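Local coordinates for protein putative protease (Parabacteroides distasonis ATCC 8503, PDB 3KD4) that is of unknown function but is probably an exported protease, at residues A[428-433]-A[463-468]; A[439-444]-A[455-460]; A[125-130]-A[206-211]; A[129-134]-A[322-327]; A[62-67]-A[108-113]. One frame throughout, in Å; residues are numbered along the deposited sequence.

Contact 1 of 5, residues A[428-433]-A[463-468]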
# COMPACT_ATOMS: atom_id res chain seq x y z
N THR A 428 -7.50 -6.97 -30.30
CA THR A 428 -7.86 -7.20 -31.69
C THR A 428 -9.31 -6.84 -31.94
O THR A 428 -10.20 -7.42 -31.33
CB THR A 428 -7.63 -8.64 -32.07
OG1 THR A 428 -6.24 -8.93 -31.94
CG2 THR A 428 -8.07 -8.92 -33.54
N TYR A 429 -9.54 -5.88 -32.83
CA TYR A 429 -10.90 -5.46 -33.15
C TYR A 429 -11.27 -6.04 -34.51
O TYR A 429 -10.48 -5.98 -35.43
CB TYR A 429 -11.02 -3.93 -33.22
CG TYR A 429 -10.72 -3.20 -31.95
CD1 TYR A 429 -9.42 -2.80 -31.64
CD2 TYR A 429 -11.72 -2.92 -31.05
CE1 TYR A 429 -9.14 -2.14 -30.46
CE2 TYR A 429 -11.46 -2.26 -29.86
CZ TYR A 429 -10.16 -1.87 -29.57
OH TYR A 429 -9.91 -1.21 -28.39
N THR A 430 -12.45 -6.65 -34.62
CA THR A 430 -12.93 -7.06 -35.92
C THR A 430 -14.10 -6.13 -36.25
O THR A 430 -15.12 -6.10 -35.53
CB THR A 430 -13.33 -8.54 -35.99
OG1 THR A 430 -12.18 -9.34 -35.69
CG2 THR A 430 -13.82 -8.90 -37.40
N VAL A 431 -13.90 -5.33 -37.28
CA VAL A 431 -14.83 -4.30 -37.63
C VAL A 431 -15.56 -4.69 -38.91
O VAL A 431 -14.91 -4.97 -39.92
CB VAL A 431 -14.11 -2.95 -37.83
CG1 VAL A 431 -15.12 -1.89 -38.22
CG2 VAL A 431 -13.35 -2.56 -36.57
N THR A 432 -16.89 -4.74 -38.86
CA THR A 432 -17.69 -4.99 -40.05
C THR A 432 -18.48 -3.73 -40.43
O THR A 432 -19.53 -3.45 -39.85
CB THR A 432 -18.61 -6.19 -39.89
OG1 THR A 432 -17.83 -7.35 -39.55
CG2 THR A 432 -19.37 -6.47 -41.22
N PRO A 433 -17.96 -2.95 -41.38
CA PRO A 433 -18.72 -1.78 -41.85
C PRO A 433 -19.91 -2.16 -42.76
O PRO A 433 -19.86 -3.20 -43.43
CB PRO A 433 -17.69 -0.98 -42.64
CG PRO A 433 -16.69 -2.01 -43.11
CD PRO A 433 -16.70 -3.14 -42.11
N GLY A 463 -11.70 -9.17 -46.43
CA GLY A 463 -13.04 -9.39 -46.95
C GLY A 463 -13.85 -8.14 -46.72
O GLY A 463 -13.39 -7.05 -47.01
N ASN A 464 -15.05 -8.29 -46.17
CA ASN A 464 -15.81 -7.13 -45.73
C ASN A 464 -15.69 -6.89 -44.22
O ASN A 464 -16.63 -6.39 -43.59
CB ASN A 464 -17.27 -7.31 -46.11
CG ASN A 464 -17.83 -8.59 -45.60
OD1 ASN A 464 -17.35 -9.15 -44.61
ND2 ASN A 464 -18.85 -9.10 -46.30
N THR A 465 -14.56 -7.29 -43.64
CA THR A 465 -14.20 -6.85 -42.29
C THR A 465 -12.88 -6.09 -42.35
O THR A 465 -12.09 -6.21 -43.31
CB THR A 465 -14.02 -8.00 -41.28
OG1 THR A 465 -12.87 -8.77 -41.66
CG2 THR A 465 -15.26 -8.91 -41.23
N ILE A 466 -12.62 -5.33 -41.30
CA ILE A 466 -11.32 -4.73 -41.10
C ILE A 466 -10.85 -5.15 -39.71
O ILE A 466 -11.59 -5.03 -38.73
CB ILE A 466 -11.38 -3.21 -41.15
CG1 ILE A 466 -11.90 -2.76 -42.51
CG2 ILE A 466 -10.00 -2.59 -40.81
CD1 ILE A 466 -12.56 -1.36 -42.44
N GLU A 467 -9.62 -5.68 -39.66
CA GLU A 467 -9.02 -6.07 -38.42
C GLU A 467 -8.07 -5.00 -37.93
O GLU A 467 -7.11 -4.66 -38.62
CB GLU A 467 -8.24 -7.35 -38.62
CG GLU A 467 -7.59 -7.83 -37.33
CD GLU A 467 -6.50 -8.85 -37.58
OE1 GLU A 467 -5.58 -8.57 -38.41
OE2 GLU A 467 -6.55 -9.91 -36.91
N VAL A 468 -8.29 -4.53 -36.72
CA VAL A 468 -7.39 -3.56 -36.13
C VAL A 468 -6.70 -4.21 -34.95
O VAL A 468 -7.38 -4.63 -34.02
CB VAL A 468 -8.15 -2.31 -35.67
CG1 VAL A 468 -7.17 -1.27 -35.07
CG2 VAL A 468 -8.93 -1.71 -36.83

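Contact 2 of 5, residues A[439-444]-A[455-460]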
# COMPACT_ATOMS: atom_id res chain seq x y z
N LEU A 439 -13.31 3.18 -46.23
CA LEU A 439 -12.40 3.47 -45.13
C LEU A 439 -11.52 4.63 -45.53
O LEU A 439 -10.78 4.54 -46.50
CB LEU A 439 -11.53 2.25 -44.79
CG LEU A 439 -10.54 2.46 -43.62
CD1 LEU A 439 -11.26 2.64 -42.26
CD2 LEU A 439 -9.59 1.30 -43.60
N GLN A 440 -11.60 5.71 -44.78
CA GLN A 440 -10.77 6.91 -45.06
C GLN A 440 -9.47 6.93 -44.24
O GLN A 440 -8.46 7.43 -44.68
CB GLN A 440 -11.60 8.17 -44.85
CG GLN A 440 -12.69 8.31 -45.89
CD GLN A 440 -12.17 8.74 -47.25
OE1 GLN A 440 -10.98 9.00 -47.42
NE2 GLN A 440 -13.07 8.84 -48.24
N THR A 441 -9.48 6.33 -43.06
CA THR A 441 -8.26 6.15 -42.27
C THR A 441 -7.18 5.38 -43.02
O THR A 441 -7.47 4.37 -43.63
CB THR A 441 -8.62 5.36 -41.02
OG1 THR A 441 -9.64 6.08 -40.31
CG2 THR A 441 -7.37 5.13 -40.12
N SER A 442 -5.94 5.85 -42.97
CA SER A 442 -4.81 5.12 -43.60
C SER A 442 -4.68 3.70 -43.04
O SER A 442 -4.87 3.49 -41.85
CB SER A 442 -3.50 5.86 -43.37
OG SER A 442 -2.36 5.10 -43.77
N THR A 443 -4.32 2.73 -43.87
CA THR A 443 -4.00 1.38 -43.37
C THR A 443 -2.51 1.21 -43.04
O THR A 443 -2.04 0.11 -42.77
CB THR A 443 -4.44 0.33 -44.38
OG1 THR A 443 -3.78 0.58 -45.61
CG2 THR A 443 -5.94 0.40 -44.60
N GLN A 444 -1.75 2.30 -43.05
CA GLN A 444 -0.34 2.24 -42.73
C GLN A 444 -0.18 1.95 -41.22
O GLN A 444 -0.93 2.47 -40.39
CB GLN A 444 0.34 3.55 -43.07
CG GLN A 444 1.83 3.54 -42.81
CD GLN A 444 2.60 4.57 -43.62
OE1 GLN A 444 2.10 5.14 -44.61
NE2 GLN A 444 3.84 4.81 -43.21
N VAL A 455 4.37 0.87 -28.73
CA VAL A 455 2.93 0.80 -28.99
C VAL A 455 2.76 0.66 -30.52
O VAL A 455 3.43 1.36 -31.28
CB VAL A 455 2.16 2.04 -28.50
CG1 VAL A 455 0.72 2.03 -28.98
CG2 VAL A 455 2.21 2.15 -26.98
N THR A 456 1.90 -0.25 -30.96
CA THR A 456 1.65 -0.37 -32.38
C THR A 456 0.17 -0.44 -32.66
O THR A 456 -0.63 -0.88 -31.82
CB THR A 456 2.30 -1.63 -32.99
OG1 THR A 456 1.60 -2.77 -32.50
CG2 THR A 456 3.83 -1.72 -32.71
N ARG A 457 -0.16 -0.07 -33.90
CA ARG A 457 -1.50 -0.25 -34.43
C ARG A 457 -1.37 -0.71 -35.88
O ARG A 457 -0.67 -0.08 -36.68
CB ARG A 457 -2.28 1.05 -34.37
CG ARG A 457 -3.71 0.90 -34.80
CD ARG A 457 -4.41 2.23 -34.83
NE ARG A 457 -4.13 2.97 -36.06
CZ ARG A 457 -4.67 4.15 -36.36
NH1 ARG A 457 -5.50 4.75 -35.52
NH2 ARG A 457 -4.40 4.72 -37.54
N THR A 458 -2.03 -1.81 -36.21
CA THR A 458 -2.08 -2.25 -37.59
C THR A 458 -3.54 -2.29 -37.99
O THR A 458 -4.40 -2.62 -37.17
CB THR A 458 -1.48 -3.63 -37.79
OG1 THR A 458 -2.23 -4.55 -37.01
CG2 THR A 458 -0.05 -3.68 -37.34
N ILE A 459 -3.82 -1.96 -39.25
CA ILE A 459 -5.20 -1.94 -39.75
C ILE A 459 -5.15 -2.73 -41.06
O ILE A 459 -4.39 -2.38 -41.98
CB ILE A 459 -5.70 -0.53 -40.02
CG1 ILE A 459 -5.72 0.30 -38.72
CG2 ILE A 459 -7.06 -0.59 -40.69
CD1 ILE A 459 -6.09 1.81 -38.94
N THR A 460 -5.92 -3.82 -41.10
CA THR A 460 -5.86 -4.74 -42.23
C THR A 460 -7.25 -5.14 -42.70
O THR A 460 -7.97 -5.88 -42.03
CB THR A 460 -5.07 -5.99 -41.87
OG1 THR A 460 -5.76 -6.68 -40.83
CG2 THR A 460 -3.67 -5.63 -41.40
O HOH W 1 -2.87 4.23 -39.98
O HOH W 2 -1.36 -1.47 -40.59
O HOH W 3 -2.30 1.74 -37.99

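Contact 3 of 5, residues A[125-130]-A[206-211]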
# COMPACT_ATOMS: atom_id res chain seq x y z
N TYR A 125 2.97 -5.91 23.36
CA TYR A 125 3.95 -5.89 22.27
C TYR A 125 5.15 -6.74 22.65
O TYR A 125 5.71 -6.53 23.71
CB TYR A 125 4.38 -4.47 22.01
CG TYR A 125 3.34 -3.63 21.33
CD1 TYR A 125 2.61 -4.11 20.25
CD2 TYR A 125 3.14 -2.32 21.71
CE1 TYR A 125 1.66 -3.31 19.62
CE2 TYR A 125 2.21 -1.50 21.05
CZ TYR A 125 1.46 -2.02 20.02
OH TYR A 125 0.53 -1.23 19.36
N PRO A 126 5.58 -7.66 21.78
CA PRO A 126 6.79 -8.43 22.05
C PRO A 126 8.06 -7.60 22.13
O PRO A 126 9.00 -8.00 22.79
CB PRO A 126 6.88 -9.40 20.86
CG PRO A 126 5.55 -9.48 20.31
CD PRO A 126 4.91 -8.13 20.55
N ALA A 127 8.07 -6.44 21.48
CA ALA A 127 9.28 -5.63 21.38
C ALA A 127 8.91 -4.19 21.03
O ALA A 127 7.78 -3.92 20.68
CB ALA A 127 10.22 -6.24 20.27
N LEU A 128 9.85 -3.26 21.15
CA LEU A 128 9.68 -1.93 20.58
C LEU A 128 9.95 -2.08 19.08
O LEU A 128 10.99 -2.59 18.67
CB LEU A 128 10.64 -0.91 21.24
CG LEU A 128 10.53 0.52 20.74
CD1 LEU A 128 9.07 1.05 20.90
CD2 LEU A 128 11.46 1.52 21.46
N ASP A 129 9.00 -1.63 18.25
CA ASP A 129 8.99 -1.94 16.84
C ASP A 129 8.38 -0.72 16.08
O ASP A 129 7.18 -0.52 16.13
CB ASP A 129 8.14 -3.21 16.63
CG ASP A 129 8.30 -3.84 15.23
OD1 ASP A 129 8.80 -3.20 14.27
OD2 ASP A 129 7.89 -5.03 15.12
N ILE A 130 9.24 0.07 15.46
CA ILE A 130 8.89 1.40 14.95
C ILE A 130 9.15 1.43 13.45
O ILE A 130 10.16 0.91 12.98
CB ILE A 130 9.75 2.48 15.64
CG1 ILE A 130 9.47 2.52 17.16
CG2 ILE A 130 9.48 3.87 15.10
CD1 ILE A 130 10.57 3.23 17.94
N SER A 206 13.97 -1.31 16.11
CA SER A 206 13.52 -2.57 16.69
C SER A 206 14.36 -2.97 17.88
O SER A 206 15.59 -2.80 17.85
CB SER A 206 13.61 -3.67 15.62
OG SER A 206 13.35 -4.95 16.14
N THR A 207 13.71 -3.54 18.89
CA THR A 207 14.41 -4.18 19.99
C THR A 207 14.36 -5.69 19.93
O THR A 207 14.80 -6.36 20.87
CB THR A 207 13.92 -3.68 21.38
OG1 THR A 207 12.57 -4.05 21.59
CG2 THR A 207 14.11 -2.12 21.55
N TYR A 208 13.85 -6.28 18.83
CA TYR A 208 14.06 -7.71 18.66
C TYR A 208 15.59 -7.96 18.48
O TYR A 208 16.32 -7.08 18.09
CB TYR A 208 13.35 -8.20 17.41
CG TYR A 208 11.84 -8.29 17.49
CD1 TYR A 208 11.22 -9.33 18.13
CD2 TYR A 208 11.03 -7.34 16.85
CE1 TYR A 208 9.82 -9.44 18.15
CE2 TYR A 208 9.69 -7.43 16.87
CZ TYR A 208 9.10 -8.50 17.50
OH TYR A 208 7.76 -8.57 17.51
N PRO A 209 16.06 -9.19 18.73
CA PRO A 209 17.47 -9.48 18.61
C PRO A 209 17.98 -9.31 17.17
O PRO A 209 19.17 -9.01 16.97
CB PRO A 209 17.56 -10.94 19.01
CG PRO A 209 16.33 -11.17 19.89
CD PRO A 209 15.29 -10.30 19.29
N SER A 210 17.09 -9.53 16.22
CA SER A 210 17.37 -9.41 14.80
C SER A 210 16.06 -9.42 14.03
O SER A 210 15.02 -9.85 14.54
CB SER A 210 18.23 -10.59 14.34
OG SER A 210 17.49 -11.81 14.31
N GLY A 211 16.12 -9.02 12.77
CA GLY A 211 14.95 -9.11 11.86
C GLY A 211 14.44 -10.53 11.75
O GLY A 211 13.25 -10.79 11.78
O HOH W 4 6.36 -6.39 16.77

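Contact 4 of 5, residues A[129-134]-A[322-327]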
# COMPACT_ATOMS: atom_id res chain seq x y z
N ASP A 129 9.00 -1.63 18.25
CA ASP A 129 8.99 -1.94 16.84
C ASP A 129 8.38 -0.72 16.08
O ASP A 129 7.18 -0.52 16.13
CB ASP A 129 8.14 -3.21 16.63
CG ASP A 129 8.30 -3.84 15.23
OD1 ASP A 129 8.80 -3.20 14.27
OD2 ASP A 129 7.89 -5.03 15.12
N ILE A 130 9.24 0.07 15.46
CA ILE A 130 8.89 1.40 14.95
C ILE A 130 9.15 1.43 13.45
O ILE A 130 10.16 0.91 12.98
CB ILE A 130 9.75 2.48 15.64
CG1 ILE A 130 9.47 2.52 17.16
CG2 ILE A 130 9.48 3.87 15.10
CD1 ILE A 130 10.57 3.23 17.94
N ASN A 131 8.21 2.03 12.71
CA ASN A 131 8.37 2.38 11.33
C ASN A 131 7.57 3.67 11.09
O ASN A 131 6.41 3.63 10.68
CB ASN A 131 7.82 1.27 10.42
CG ASN A 131 7.90 1.64 8.94
OD1 ASN A 131 8.85 2.29 8.50
ND2 ASN A 131 6.91 1.21 8.18
N GLU A 132 8.18 4.81 11.37
CA GLU A 132 7.41 6.04 11.43
C GLU A 132 7.76 6.97 10.29
O GLU A 132 8.90 7.34 10.11
CB GLU A 132 7.64 6.75 12.76
CG GLU A 132 6.71 7.91 13.01
CD GLU A 132 5.32 7.46 13.44
OE1 GLU A 132 5.12 6.25 13.65
OE2 GLU A 132 4.44 8.34 13.57
N ARG A 133 6.75 7.33 9.52
CA ARG A 133 6.90 8.36 8.50
C ARG A 133 7.06 9.73 9.15
O ARG A 133 6.23 10.08 9.98
CB ARG A 133 5.63 8.40 7.64
CG ARG A 133 5.73 9.31 6.47
CD ARG A 133 4.40 9.47 5.71
NE ARG A 133 3.48 10.33 6.46
CZ ARG A 133 2.38 9.93 7.07
NH1 ARG A 133 2.00 8.66 7.03
NH2 ARG A 133 1.66 10.81 7.73
N LEU A 134 8.07 10.50 8.77
CA LEU A 134 8.33 11.81 9.34
C LEU A 134 7.96 12.98 8.40
O LEU A 134 7.73 14.12 8.85
CB LEU A 134 9.79 11.90 9.76
CG LEU A 134 10.27 10.81 10.73
CD1 LEU A 134 11.72 11.03 11.13
CD2 LEU A 134 9.36 10.73 11.98
N LEU A 322 8.58 -5.94 12.73
CA LEU A 322 7.37 -6.26 11.97
C LEU A 322 6.65 -5.00 11.46
O LEU A 322 5.89 -5.08 10.49
CB LEU A 322 6.45 -7.11 12.85
CG LEU A 322 7.04 -8.43 13.41
CD1 LEU A 322 5.96 -9.19 14.23
CD2 LEU A 322 7.67 -9.36 12.34
N ALA A 323 6.91 -3.85 12.07
CA ALA A 323 6.24 -2.60 11.71
C ALA A 323 6.58 -2.16 10.30
O ALA A 323 5.77 -1.54 9.66
CB ALA A 323 6.52 -1.44 12.77
N ALA A 324 7.76 -2.53 9.80
CA ALA A 324 8.16 -2.22 8.45
C ALA A 324 7.51 -3.16 7.38
O ALA A 324 7.68 -2.91 6.19
CB ALA A 324 9.69 -2.28 8.35
N ILE A 325 6.79 -4.22 7.78
CA ILE A 325 6.16 -5.13 6.81
C ILE A 325 5.00 -4.39 6.13
O ILE A 325 4.16 -3.80 6.81
CB ILE A 325 5.68 -6.41 7.46
CG1 ILE A 325 6.87 -7.20 8.03
CG2 ILE A 325 4.85 -7.30 6.46
CD1 ILE A 325 6.48 -8.43 8.89
N GLN A 326 4.96 -4.41 4.79
CA GLN A 326 3.90 -3.76 4.02
C GLN A 326 2.85 -4.70 3.52
O GLN A 326 1.72 -4.28 3.39
CB GLN A 326 4.47 -2.89 2.85
CG GLN A 326 5.31 -3.60 1.82
CD GLN A 326 5.76 -2.67 0.64
OE1 GLN A 326 6.24 -1.55 0.87
NE2 GLN A 326 5.62 -3.17 -0.64
N THR A 327 3.18 -5.95 3.21
CA THR A 327 2.22 -6.92 2.70
C THR A 327 2.61 -8.33 3.18
O THR A 327 3.77 -8.56 3.46
CB THR A 327 2.25 -6.92 1.15
OG1 THR A 327 2.22 -5.57 0.67
CG2 THR A 327 1.08 -7.70 0.54

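Contact 5 of 5, residues A[62-67]-A[108-113]. With PO4 (phosphate ion), chain C.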
# COMPACT_ATOMS: atom_id res chain seq x y z
N SER A 62 -4.22 20.14 24.69
CA SER A 62 -4.92 20.36 23.43
C SER A 62 -5.54 21.76 23.45
O SER A 62 -6.46 22.06 24.25
CB SER A 62 -5.98 19.26 23.17
OG SER A 62 -6.68 19.49 21.91
N TYR A 63 -4.99 22.62 22.60
CA TYR A 63 -5.46 23.99 22.46
C TYR A 63 -5.07 24.59 21.12
O TYR A 63 -4.20 24.07 20.42
CB TYR A 63 -4.93 24.89 23.59
CG TYR A 63 -3.42 24.99 23.71
CD1 TYR A 63 -2.68 24.08 24.49
CD2 TYR A 63 -2.74 26.01 23.09
CE1 TYR A 63 -1.32 24.19 24.61
CE2 TYR A 63 -1.39 26.13 23.23
CZ TYR A 63 -0.68 25.23 23.97
OH TYR A 63 0.69 25.39 24.06
N THR A 64 -5.72 25.69 20.79
CA THR A 64 -5.38 26.47 19.61
C THR A 64 -4.87 27.82 20.04
O THR A 64 -5.48 28.48 20.91
CB THR A 64 -6.61 26.67 18.74
OG1 THR A 64 -7.11 25.38 18.36
CG2 THR A 64 -6.29 27.55 17.51
N ARG A 65 -3.73 28.22 19.47
CA ARG A 65 -3.18 29.55 19.71
C ARG A 65 -3.44 30.42 18.52
O ARG A 65 -2.93 30.17 17.42
CB ARG A 65 -1.70 29.49 20.01
CG ARG A 65 -1.07 30.87 20.26
CD ARG A 65 0.41 30.71 20.63
NE ARG A 65 1.00 31.97 21.11
CZ ARG A 65 1.17 33.10 20.39
NH1 ARG A 65 0.78 33.20 19.11
NH2 ARG A 65 1.71 34.19 20.96
N GLN A 66 -4.25 31.46 18.72
CA GLN A 66 -4.55 32.42 17.63
C GLN A 66 -3.41 33.39 17.47
O GLN A 66 -2.60 33.53 18.38
CB GLN A 66 -5.87 33.15 17.90
CG GLN A 66 -7.02 32.15 18.04
CD GLN A 66 -8.35 32.78 18.34
OE1 GLN A 66 -8.41 33.90 18.85
NE2 GLN A 66 -9.44 32.07 18.05
N LYS A 67 -3.35 34.07 16.34
CA LYS A 67 -2.20 34.92 16.01
C LYS A 67 -1.97 35.99 17.02
O LYS A 67 -0.83 36.33 17.29
CB LYS A 67 -2.37 35.64 14.68
CG LYS A 67 -2.16 34.81 13.49
CD LYS A 67 -2.06 35.69 12.25
CE LYS A 67 -0.62 36.07 11.95
NZ LYS A 67 -0.57 36.97 10.71
N LEU A 108 -7.62 32.07 10.57
CA LEU A 108 -6.45 32.19 9.70
C LEU A 108 -5.17 32.46 10.52
O LEU A 108 -5.14 33.36 11.37
CB LEU A 108 -6.68 33.33 8.70
CG LEU A 108 -7.82 33.17 7.69
CD1 LEU A 108 -8.00 34.49 6.91
CD2 LEU A 108 -7.61 31.98 6.74
N GLY A 109 -4.16 31.63 10.33
CA GLY A 109 -2.87 31.82 10.99
C GLY A 109 -2.77 31.28 12.39
O GLY A 109 -1.74 31.48 13.07
N ALA A 110 -3.84 30.66 12.87
CA ALA A 110 -3.86 29.99 14.17
C ALA A 110 -3.05 28.71 14.16
O ALA A 110 -2.84 28.09 13.10
CB ALA A 110 -5.29 29.67 14.58
N THR A 111 -2.55 28.34 15.34
CA THR A 111 -1.71 27.16 15.52
C THR A 111 -2.31 26.19 16.48
O THR A 111 -2.63 26.53 17.62
CB THR A 111 -0.32 27.54 16.02
OG1 THR A 111 0.29 28.42 15.08
CG2 THR A 111 0.57 26.28 16.21
N ILE A 112 -2.49 24.97 16.01
CA ILE A 112 -3.00 23.86 16.81
C ILE A 112 -1.87 23.26 17.60
O ILE A 112 -0.86 22.88 17.01
CB ILE A 112 -3.58 22.73 15.90
CG1 ILE A 112 -4.81 23.23 15.14
CG2 ILE A 112 -3.88 21.45 16.71
CD1 ILE A 112 -5.18 22.34 13.86
N TYR A 113 -2.08 23.09 18.91
CA TYR A 113 -1.13 22.38 19.78
C TYR A 113 -1.80 21.12 20.31
O TYR A 113 -2.88 21.18 20.90
CB TYR A 113 -0.79 23.25 20.99
CG TYR A 113 0.19 24.34 20.72
CD1 TYR A 113 -0.16 25.44 19.98
CD2 TYR A 113 1.49 24.28 21.24
CE1 TYR A 113 0.72 26.47 19.72
CE2 TYR A 113 2.41 25.33 20.99
CZ TYR A 113 2.00 26.42 20.23
OH TYR A 113 2.87 27.46 19.96
P PO4 C . 6.51 27.11 20.71
O1 PO4 C . 7.57 28.07 21.17
O2 PO4 C . 5.11 27.52 21.22
O3 PO4 C . 6.54 27.09 19.19
O4 PO4 C . 6.92 25.72 21.13
O HOH W 5 -5.28 20.42 19.87
O HOH W 6 -0.52 31.04 15.46
O HOH W 7 -5.21 33.32 14.36

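Contact 1 of 5, residues A[428-433]-A[463-468]
Y429 pairs with V468 and V431 with I466 in an antiparallel strand pairing, inside the mixed five-stranded sheet of the DUF3858 region, where strand 423-433 lies beside strand 465-474. Each pair is of the hydrogen-bonded kind. Y429 N donates almost straight to V468 O at 2.8 Å, and V431 O receives I466 N at 2.7 Å. Between them T430 and E467 form a non-hydrogen-bonded pair, with E467 CA 3.3 Å from Y429 O in a CA-H...O contact.

The two faces differ in chemistry. Y429, V431, I466 and V468 share the buried one, where the beta-branched V431, I466 and V468 suit both the strand backbone and an apolar layer. V431 CB stands 4.3 Å from I466 CB. The Y429 ring, with CG anti to its carbonyl carbon (chi1 -62°), brings its edge to V468 O, while its hydroxyl bonds P395 O. Threonines and E467 occupy the more exposed face: T430 CG2 lies 4.0 Å from T465 CB, and T428 CG2 lies 3.8 Å from E467 OE2. Past the regular bonds, P433, which has no N-H to give, sets CG 4.2 Å from I466 CD1. The whole is an antiparallel strand pair in a mixed sheet, its Y429, V431, I466 and V468 face packed under strand 501-505, where L502 and F504 meet it.

Contact 2 of 5, residues A[439-444]-A[455-460]
I459 meets T441 and T443 at about right angles, where the loop after strand 438-439 folds over strand 453-462 of the DUF3858 sheet. The loop contains an ST turn, in which S442 OG accepts from Q444 N at 3.0 Å.

I459 suits its place because its two branches serve different partners. CG1 lies anti to the carbonyl carbon (chi1 -62°), and the chain beyond it ends in CD1, which lies 3.7 Å from the T441 CG2 methyl and also touches S442 O. The other branch, CG2, meets T443 CG2 at 4.2 Å and L439 CD2 at a similar distance. T441 presents its methyl here while its hydroxyl accepts from L503 N.

R457 crosses T441 obliquely. Its chain, extended at first, bends at chi3 (82°), which turns NE aside. The guanidinium NH2 lies 4.0 Å from T441 CG2. Two waters sit in the plane of the guanidinium at its edge and link it to the loop carbonyls, while NH1 bonds N499 O. Every hydrogen-bonded link between the two segments passes through water. A third water accepts from I459 N and donates to T443 O, at 2.8 Å from each.

Contact 3 of 5, residues A[125-130]-A[206-211]
A127 sets its methyl over the centre of one face of the Y208 ring, CB 3.5 Å from the ring centroid and only 6° off the normal, a CH-pi contact. A small side chain suits this place because the ring comes so close to the backbone that bears it. The Y208 CG lies anti to the carbonyl carbon (chi1 -73°). P126 runs alongside, its CB 3.6 Å from Y208 OH. D129 comes to the ring edge, OD2 3.5 Å from Y208 CE2, with the carboxylate plane perpendicular to the ring. A water bridges D129 OD2 and Y208 OH, and the carboxylate also accepts from the backbone amides of L322 and A323. An alanine in place of Y208 would probably leave the A127 methyl without its aromatic cover and the bridging water without the Y208 hydroxyl.

T207 has OG1 between its backbone N and carbonyl carbon (chi1 65°), and there it accepts from L128 N at 2.9 Å. T207 N returns a bond to L128 O at 2.9 Å, while its CG2 methyl packs on L128 CB. D129 and S206 form an antiparallel non-hydrogen-bonded pair. Strand 202-206 ends in an ST turn, S206 OG accepting from Y208 N at 3.0 Å, and S210 then N-caps helix 211-222.

Contact 4 of 5, residues A[129-134]-A[322-327]
D129 reaches over the start of the 322-325 turn and grips two successive backbone amides with its two carboxylate oxygens. OD2 uses its syn lone pair to accept from L322 N at 2.6 Å, whereas A323 N approaches OD1 from above the carboxylate plane, at 3.0 Å. CG lies anti to the backbone N (chi1 -167°), which sets it toward the turn. An aspartate fits here: its short side chain reaches with two acceptors, and its negative charge would probably be favoured beside two N-H groups.

The A323 methyl lies on the same side of the carboxylate plane as its own N, 3.2 Å from D129 OD1. This is a type I beta turn, L322 to I325, closed by I325 N on L322 O at 3.0 Å and docked against strand 129-133, an outermost strand of a three-stranded antiparallel sheet. Behind the turn, L322 packs on A214, L215 and L218 of helix 211-222, so the turn lies between that helix and the strand.

Two residues along, N131 points its side chain to the same side as D129. Its ND2 gives a weak bond to A323 O at 3.3 Å, and its CB lies 3.8 Å from A323 CB.

Contact 5 of 5, residues A[62-67]-A[108-113]
Y113 and Y63 exchange two backbone bonds, with Y113 N to Y63 O at 2.8 Å and nearly in line with the C=O. R65 and T111 form the next such pair, R65 N giving to T111 O at 2.7 Å. The Y113 hydroxyl donates to phosphate O2 at 2.6 Å; this ion, probably from the crystallisation liquor, lies at the ring edge. Beside the R65-T111 pair, a water joins R65 O, G109 O and T111 OG1, which also bonds T32 OG1.

Outward from the backbone, the Y63 and Y113 rings are nearly parallel, 12° apart, but slid so that they barely overlap. Y113 CB lies over the centre of the Y63 ring, 3.6 Å from the centroid. The R65 and Y113 side chains lie side by side, R65 CB 3.9 Å from Y113 CE1. An alanine in place of Y113 would probably leave the phosphate without this donor and the R65 aliphatic chain without its aromatic neighbour.

G109 has positive phi, and a CB there would clash with K67 CD, so glycine suits the place. On the opposite face T64 CG2 meets A110 CB at 3.8 Å. This is the hydrogen-bonded antiparallel pairing of strands 55-65 and 111-120 in the mixed DUF3857 sheet.

How the contacts relate
Contacts 1 and 5 are both regular antiparallel strand pairings, but one belongs to the DUF3858 region and the other to the DUF3857 region, with centres about 66 Å apart; contact 1 has an apolar buried face, contact 5 a tyrosine face bearing a phosphate. Contact 2 is nested within the loop closed by contact 1 and reaches the same beta-sheet, I459 packing on I466, yet its hydrogen-bonded links all pass through water. Contacts 3 and 4 both use strand 129-133 and share D129, which joins the two. Contact 3 is the buried one, built on a ring and a methyl; contact 4, partly buried and nearest the chain's centre, rests on carboxylate-to-amide bonds.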